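Local coordinates for phytase (Debaryomyces castellii, PDB 2GFI), which hydrolyses phytate (inositol hexakisphosphate), releasing phosphate, as a 3-phytase of the histidine acid phosphatase family, at residues P75-G78 against S79-Y83; S253-F256 against G257-A260. All coordinates share one frame; numbering follows the deposited sequence.

Contact 1: residues P75-G78 against S79-Y83; sequences PSTG and SGKKY
Ser76 and Ser79 meet at the N-cap of helix 77-91, where the chain turns from a loop into its first helical turns. Ser76 OG accepts from Ser79 N in a weak capping bond of 3.4 Å. The torsion behind it, chi1 64°, sets the hydroxyl between the backbone N and the carbonyl carbon of Ser76 and turns it over the start of the helix, within range of an amide that has no preceding turn to supply a carbonyl. The following amides are served by the backbone: Gly80 N donates to Ser76 O at 2.8 Å, Lys81 N to Thr77 O at 2.9 Å, and Lys82 N to Gly78 O. Tyr83 N continues the series onto Ser79 O. Thr77 OG1 is hydrogen-bonded to Glu119 OE2, and the side chain of Ser76 also touches Glu119.

The apolar part of the contact lies on the buried side. Pro75 meets the Tyr83 ring obliquely, with its CG in plane at the ring edge and its CB 3.7 Å from Tyr83 CE2. With chi1 at -54°, Tyr83 CG stands beside its own backbone N, and the ring swings back along the helix toward the proline that precedes the cap. Replacing the Tyr83 ring by an alanine here is likely to strip Pro75 of part of its packing and open a gap beside the first turn. Ser76 lies about 8 Å, side chain to side chain, from His70, the predicted nucleophile, so this cap belongs to the surroundings of the probable catalytic centre. Close packing continues at Gly80, whose N lies 3.4 Å from Pro75 CB.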
loop_
_atom_site.group_PDB
_atom_site.type_symbol
_atom_site.label_atom_id
_atom_site.label_comp_id
_atom_site.label_asym_id
_atom_site.label_seq_id
_atom_site.Cartn_x
_atom_site.Cartn_y
_atom_site.Cartn_z
ATOM N N PRO A 75 -11.704 -25.309 11.243
ATOM C CA PRO A 75 -11.729 -26.495 10.406
ATOM C C PRO A 75 -13.022 -27.267 10.638
ATOM O O PRO A 75 -13.643 -27.162 11.699
ATOM C CB PRO A 75 -10.513 -27.290 10.876
ATOM C CG PRO A 75 -9.633 -26.290 11.574
ATOM C CD PRO A 75 -10.548 -25.269 12.149
ATOM N N SER A 76 -13.442 -28.007 9.622
ATOM C CA SER A 76 -14.529 -28.932 9.787
ATOM C C SER A 76 -14.036 -30.016 10.726
ATOM O O SER A 76 -12.843 -30.056 11.126
ATOM C CB SER A 76 -14.891 -29.546 8.448
ATOM O OG SER A 76 -13.779 -30.294 8.003
ATOM N N THR A 77 -14.941 -30.914 11.085
ATOM C CA THR A 77 -14.565 -31.988 12.016
ATOM C C THR A 77 -13.443 -32.817 11.435
ATOM O O THR A 77 -12.413 -33.000 12.083
ATOM C CB THR A 77 -15.762 -32.867 12.310
ATOM O OG1 THR A 77 -16.815 -32.043 12.862
ATOM C CG2 THR A 77 -15.372 -33.913 13.382
ATOM N N GLY A 78 -13.618 -33.269 10.204
ATOM C CA GLY A 78 -12.681 -34.196 9.581
ATOM C C GLY A 78 -11.296 -33.596 9.497
ATOM O O GLY A 78 -10.318 -34.147 10.023
ATOM N N SER A 79 -11.231 -32.435 8.857
ATOM C CA SER A 79 -10.000 -31.688 8.680
ATOM C C SER A 79 -9.359 -31.328 9.998
ATOM O O SER A 79 -8.195 -31.620 10.205
ATOM C CB SER A 79 -10.288 -30.425 7.860
ATOM O OG SER A 79 -10.654 -30.809 6.547
ATOM N N GLY A 80 -10.115 -30.711 10.895
ATOM C CA GLY A 80 -9.627 -30.419 12.239
ATOM C C GLY A 80 -8.988 -31.633 12.889
ATOM O O GLY A 80 -7.878 -31.537 13.444
ATOM N N LYS A 81 -9.653 -32.793 12.786
ATOM C CA LYS A 81 -9.105 -33.993 13.422
ATOM C C LYS A 81 -7.879 -34.510 12.714
ATOM O O LYS A 81 -6.946 -35.018 13.376
ATOM C CB LYS A 81 -10.165 -35.071 13.632
ATOM C CG LYS A 81 -11.117 -34.650 14.730
ATOM C CD LYS A 81 -12.042 -35.760 15.237
ATOM C CE LYS A 81 -12.719 -35.276 16.502
ATOM N NZ LYS A 81 -13.537 -36.345 17.121
ATOM N N LYS A 82 -7.862 -34.365 11.381
ATOM C CA LYS A 82 -6.659 -34.669 10.626
ATOM C C LYS A 82 -5.522 -33.734 11.011
ATOM O O LYS A 82 -4.372 -34.180 11.119
ATOM C CB LYS A 82 -6.903 -34.611 9.104
ATOM C CG LYS A 82 -7.684 -35.802 8.583
ATOM C CD LYS A 82 -8.308 -35.474 7.221
ATOM C CE LYS A 82 -9.027 -36.655 6.617
ATOM N NZ LYS A 82 -8.132 -37.858 6.595
ATOM N N TYR A 83 -5.827 -32.450 11.202
ATOM C CA TYR A 83 -4.797 -31.468 11.593
ATOM C C TYR A 83 -4.261 -31.818 12.981
ATOM O O TYR A 83 -3.061 -31.735 13.239
ATOM C CB TYR A 83 -5.296 -29.999 11.540
ATOM C CG TYR A 83 -5.891 -29.558 10.218
ATOM C CD1 TYR A 83 -5.461 -30.117 9.007
ATOM C CD2 TYR A 83 -6.888 -28.572 10.169
ATOM C CE1 TYR A 83 -6.008 -29.714 7.791
ATOM C CE2 TYR A 83 -7.443 -28.163 8.948
ATOM C CZ TYR A 83 -6.988 -28.736 7.774
ATOM O OH TYR A 83 -7.532 -28.376 6.556
#

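Contact 2: residues S253-F256 against G257-A260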
loop_
_atom_site.group_PDB
_atom_site.type_symbol
_atom_site.label_atom_id
_atom_site.label_comp_id
_atom_site.label_asym_id
_atom_site.label_seq_id
_atom_site.Cartn_x
_atom_site.Cartn_y
_atom_site.Cartn_z
ATOM N N SER A 253 0.395 -32.688 2.833
ATOM C CA SER A 253 -0.724 -32.165 2.090
ATOM C C SER A 253 -1.766 -31.482 2.988
ATOM O O SER A 253 -2.332 -30.478 2.620
ATOM C CB SER A 253 -1.380 -33.289 1.339
ATOM O OG SER A 253 -2.389 -32.741 0.519
ATOM N N ASN A 254 -1.978 -32.033 4.179
ATOM C CA ASN A 254 -2.878 -31.485 5.179
ATOM C C ASN A 254 -2.338 -30.251 5.868
ATOM O O ASN A 254 -3.065 -29.464 6.464
ATOM C CB ASN A 254 -3.195 -32.582 6.201
ATOM C CG ASN A 254 -4.205 -33.565 5.671
ATOM O OD1 ASN A 254 -4.180 -34.761 5.988
ATOM N ND2 ASN A 254 -5.099 -33.068 4.841
ATOM N N LEU A 255 -1.051 -30.025 5.744
ATOM C CA LEU A 255 -0.471 -28.901 6.424
ATOM C C LEU A 255 -0.799 -27.612 5.674
ATOM O O LEU A 255 -0.752 -26.525 6.251
ATOM C CB LEU A 255 1.031 -29.112 6.614
ATOM C CG LEU A 255 1.464 -30.155 7.622
ATOM C CD1 LEU A 255 3.039 -30.205 7.703
ATOM C CD2 LEU A 255 0.839 -29.823 8.956
ATOM N N PHE A 256 -1.139 -27.741 4.390
ATOM C CA PHE A 256 -1.697 -26.589 3.636
ATOM C C PHE A 256 -2.995 -26.111 4.210
ATOM O O PHE A 256 -3.124 -24.917 4.467
ATOM C CB PHE A 256 -1.893 -26.875 2.143
ATOM C CG PHE A 256 -0.632 -27.005 1.400
ATOM C CD1 PHE A 256 0.039 -25.873 0.951
ATOM C CD2 PHE A 256 -0.094 -28.271 1.145
ATOM C CE1 PHE A 256 1.243 -26.010 0.233
ATOM C CE2 PHE A 256 1.080 -28.422 0.446
ATOM C CZ PHE A 256 1.759 -27.286 -0.020
ATOM N N GLY A 257 -3.944 -27.023 4.433
ATOM C CA GLY A 257 -5.199 -26.663 5.109
ATOM C C GLY A 257 -4.932 -26.172 6.536
ATOM O O GLY A 257 -5.550 -25.216 7.031
ATOM N N TYR A 258 -4.006 -26.820 7.215
ATOM C CA TYR A 258 -3.656 -26.436 8.565
ATOM C C TYR A 258 -3.221 -24.960 8.553
ATOM O O TYR A 258 -3.685 -24.160 9.360
ATOM C CB TYR A 258 -2.518 -27.372 9.022
ATOM C CG TYR A 258 -2.166 -27.315 10.485
ATOM C CD1 TYR A 258 -2.247 -28.472 11.292
ATOM C CD2 TYR A 258 -1.719 -26.120 11.080
ATOM C CE1 TYR A 258 -1.895 -28.440 12.632
ATOM C CE2 TYR A 258 -1.365 -26.084 12.404
ATOM C CZ TYR A 258 -1.455 -27.246 13.183
ATOM O OH TYR A 258 -1.121 -27.184 14.525
ATOM N N CYS A 259 -2.310 -24.619 7.633
ATOM C CA CYS A 259 -1.894 -23.247 7.388
ATOM C C CYS A 259 -3.124 -22.320 7.172
ATOM O O CYS A 259 -3.288 -21.311 7.859
ATOM C CB CYS A 259 -0.959 -23.222 6.159
ATOM S SG CYS A 259 -0.910 -21.676 5.236
ATOM N N ALA A 260 -3.991 -22.709 6.233
ATOM C CA ALA A 260 -5.178 -21.909 5.898
ATOM C C ALA A 260 -6.044 -21.711 7.115
ATOM O O ALA A 260 -6.432 -20.597 7.409
ATOM C CB ALA A 260 -5.942 -22.536 4.775
HETATM O O HOH W 1 -4.810 -29.323 2.937
#
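Cys259 N donates to Leu255 O at 2.8 Å, one of three successive i to i+4 bonds in the alpha-helix 249-266. Tyr258 N reaches Asn254 O at 2.9 Å, and Ala260 N reaches Phe256 O at 3.0 Å. One residue before the first bond of this series, a water takes the place of the direct i to i+4 bond: it donates to Ser253 O and accepts from Gly257 N, bridging a pair that is 4.2 Å apart and satisfying both atoms.

Outward from the backbone, Leu255 and Tyr258 lie side by side and point the same way, both packing against helix 77-91. Tyr258 CG is anti to the backbone N (chi1 -169°), which carries the ring out beside the leucine and on to an edge-to-face contact with Phe111. The ring of Phe256 stacks with those of Phe275 and Tyr283, while Cys259 SG forms a disulfide with Cys272, tying the helix to the following part of the chain. Between the two side chains that run together, the nearest atoms are Leu255 CD2 and Tyr258 CD1, 4.1 Å apart.

In the fold
Both contacts are local in sequence, one at the start of a helix and one inside a helix, and they differ in setting. Contact 1 opens helix 77-91 and is partly buried, with lysines on its outer side and Pro75 and Tyr83 inside; contact 2 lies in the middle of helix 249-266 and is buried. At the helix start a serine hydroxyl makes up, weakly, for a missing backbone acceptor, whereas in mid-helix a water mends an interrupted bond, aromatic rings pack around it and a disulfide links the helix to Cys272. The two helices pack directly on each other: Tyr83 of contact 1 reaches into contact 2, its OH 3.2 Å from Gly257 CA and its CB 3.4 Å from Tyr258 CD1.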